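Local coordinates for protein aspartate-semialdehyde dehydrogenase (Vibrio cholerae, PDB 2R00) that catalyses the NADPH-dependent reductive dephosphorylation of L-aspartyl-4-phosphate to L-aspartate-semialdehyde, a shared step in lysine, methionine and threonine biosynthesis, at residues E246-E251 with I307-V312. Sequence-based numbering, arbitrary orientation.
Sequences EAVHVE and INLWVV
Ala247 sets its methyl over one face of the Trp310 indole, CB lying 3.7 Å from the centroid of the six-membered ring, a CH-pi contact between partners of a non-hydrogen-bonded antiparallel pair. With CG anti to its carbonyl carbon (chi1 -77°), the Trp310 side chain leans across so that its indole lies over the Ala247 methyl; Tyr157 and Arg296 also meet this indole, the latter as a cation-pi partner. At the next non-hydrogen-bonded pair, the His249 imidazole is engaged at its edge: ND1 donates to Asn308 OD1 over 3.0 Å. The oxygen lies close to the ring plane, but the donor stands 46° out of the plane of the Asn308 amide, off the lone-pair directions of OD1. A water also donates to Asn308 OD1, while Asn308 ND2 is held by Asp300. The second ring nitrogen, NE2, makes a weak hydrogen bond to Glu251 OE2 of its own strand.

Alternating with these pairs, Glu246–Val311, Val248–Leu309 and Val250–Ile307 are each closed by two backbone hydrogen bonds, as in a regular antiparallel ladder. Their side chains share the opposite face: Leu309 CD2 reaches Val248 CB at 4.1 Å, and Val250 CG2 packs against Ile307 CB at 3.8 Å. On this face helix 131-147 covers Glu246 and Val248; the nearest side-chain atoms of Glu246 and Cys131, which forms the acyl-thioester intermediate, are about 7 Å apart. The face of Asn308 and Trp310 instead packs against Asn153 and Cys197 of the second subunit, consistent with this domain's role in dimerisation; in the mixed sheet, strands 149-159 and 292-300 flank the pair.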
loop_
_atom_site.group_PDB
_atom_site.type_symbol
_atom_site.label_atom_id
_atom_site.label_comp_id
_atom_site.label_asym_id
_atom_site.label_seq_id
_atom_site.Cartn_x
_atom_site.Cartn_y
_atom_site.Cartn_z
ATOM N N GLU A 246 -1.206 -0.871 -7.258
ATOM C CA GLU A 246 0.156 -1.190 -6.838
ATOM C C GLU A 246 0.848 0.064 -6.361
ATOM O O GLU A 246 0.725 1.101 -6.985
ATOM C CB GLU A 246 0.977 -1.726 -7.997
ATOM C CG GLU A 246 0.347 -2.865 -8.718
ATOM C CD GLU A 246 1.151 -3.295 -9.888
ATOM O OE1 GLU A 246 1.789 -2.443 -10.540
ATOM O OE2 GLU A 246 1.146 -4.494 -10.157
ATOM N N ALA A 247 1.580 -0.050 -5.260
ATOM C CA ALA A 247 2.474 0.997 -4.785
ATOM C C ALA A 247 3.880 0.545 -5.142
ATOM O O ALA A 247 4.270 -0.590 -4.821
ATOM C CB ALA A 247 2.338 1.164 -3.270
ATOM N N VAL A 248 4.630 1.400 -5.835
ATOM C CA VAL A 248 5.940 1.006 -6.368
ATOM C C VAL A 248 7.042 1.924 -5.867
ATOM O O VAL A 248 6.958 3.153 -6.003
ATOM C CB VAL A 248 5.983 1.014 -7.939
ATOM C CG1 VAL A 248 7.288 0.383 -8.448
ATOM C CG2 VAL A 248 4.782 0.290 -8.527
ATOM N N HIS A 249 8.070 1.320 -5.275
ATOM C CA HIS A 249 9.307 2.031 -5.005
ATOM C C HIS A 249 10.427 1.433 -5.849
ATOM O O HIS A 249 10.605 0.209 -5.864
ATOM C CB HIS A 249 9.693 1.969 -3.523
ATOM C CG HIS A 249 11.033 2.574 -3.239
ATOM N ND1 HIS A 249 11.217 3.927 -3.050
ATOM C CD2 HIS A 249 12.263 2.014 -3.154
ATOM C CE1 HIS A 249 12.499 4.168 -2.838
ATOM N NE2 HIS A 249 13.155 3.024 -2.899
ATOM N N VAL A 250 11.170 2.295 -6.542
ATOM C CA VAL A 250 12.320 1.857 -7.326
ATOM C C VAL A 250 13.621 2.548 -6.913
ATOM O O VAL A 250 13.671 3.755 -6.691
ATOM C CB VAL A 250 12.086 1.961 -8.871
ATOM C CG1 VAL A 250 10.887 1.109 -9.276
ATOM C CG2 VAL A 250 11.877 3.384 -9.317
ATOM N N GLU A 251 14.658 1.739 -6.777
ATOM C CA GLU A 251 16.003 2.209 -6.540
ATOM C C GLU A 251 16.664 2.224 -7.919
ATOM O O GLU A 251 16.825 1.170 -8.552
ATOM C CB GLU A 251 16.703 1.244 -5.585
ATOM C CG GLU A 251 17.898 1.795 -4.862
ATOM C CD GLU A 251 17.582 2.978 -3.964
ATOM O OE1 GLU A 251 18.426 3.885 -3.929
ATOM O OE2 GLU A 251 16.519 3.021 -3.308
ATOM N N ILE A 307 12.610 6.538 -6.420
ATOM C CA ILE A 307 11.385 7.049 -7.043
ATOM C C ILE A 307 10.179 6.217 -6.595
ATOM O O ILE A 307 10.255 4.980 -6.502
ATOM C CB ILE A 307 11.520 7.121 -8.604
ATOM C CG1 ILE A 307 12.061 8.488 -9.033
ATOM C CG2 ILE A 307 10.186 6.878 -9.321
ATOM C CD1 ILE A 307 10.968 9.597 -9.100
ATOM N N ASN A 308 9.084 6.917 -6.302
ATOM C CA ASN A 308 7.842 6.325 -5.825
ATOM C C ASN A 308 6.695 6.693 -6.758
ATOM O O ASN A 308 6.628 7.815 -7.248
ATOM C CB ASN A 308 7.509 6.837 -4.420
ATOM C CG ASN A 308 8.567 6.480 -3.406
ATOM O OD1 ASN A 308 8.587 5.363 -2.884
ATOM N ND2 ASN A 308 9.455 7.425 -3.118
ATOM N N LEU A 309 5.796 5.742 -6.987
ATOM C CA LEU A 309 4.597 5.963 -7.788
ATOM C C LEU A 309 3.571 4.894 -7.449
ATOM O O LEU A 309 3.928 3.828 -6.946
ATOM C CB LEU A 309 4.912 5.930 -9.293
ATOM C CG LEU A 309 5.489 4.629 -9.879
ATOM C CD1 LEU A 309 5.064 4.454 -11.312
ATOM C CD2 LEU A 309 6.994 4.579 -9.760
ATOM N N TRP A 310 2.305 5.197 -7.713
ATOM C CA TRP A 310 1.220 4.232 -7.627
ATOM C C TRP A 310 0.633 4.014 -9.008
ATOM O O TRP A 310 0.564 4.937 -9.817
ATOM C CB TRP A 310 0.127 4.719 -6.677
ATOM C CG TRP A 310 0.479 4.554 -5.216
ATOM C CD1 TRP A 310 1.552 5.099 -4.563
ATOM C CD2 TRP A 310 -0.256 3.813 -4.233
ATOM N NE1 TRP A 310 1.535 4.732 -3.235
ATOM C CE2 TRP A 310 0.434 3.948 -3.005
ATOM C CE3 TRP A 310 -1.427 3.042 -4.271
ATOM C CZ2 TRP A 310 -0.011 3.343 -1.827
ATOM C CZ3 TRP A 310 -1.865 2.441 -3.108
ATOM C CH2 TRP A 310 -1.164 2.599 -1.896
ATOM N N VAL A 311 0.235 2.775 -9.271
ATOM C CA VAL A 311 -0.238 2.359 -10.580
ATOM C C VAL A 311 -1.561 1.655 -10.365
ATOM O O VAL A 311 -1.671 0.784 -9.497
ATOM C CB VAL A 311 0.775 1.392 -11.263
ATOM C CG1 VAL A 311 0.333 1.053 -12.674
ATOM C CG2 VAL A 311 2.155 1.985 -11.276
ATOM N N VAL A 312 -2.573 2.049 -11.131
ATOM C CA VAL A 312 -3.916 1.508 -10.980
ATOM C C VAL A 312 -4.441 0.959 -12.315
ATOM O O VAL A 312 -4.159 1.507 -13.382
ATOM C CB VAL A 312 -4.895 2.567 -10.362
ATOM C CG1 VAL A 312 -6.339 2.101 -10.428
ATOM C CG2 VAL A 312 -4.523 2.863 -8.902
HETATM O O HOH W 1 5.660 3.911 -2.926
#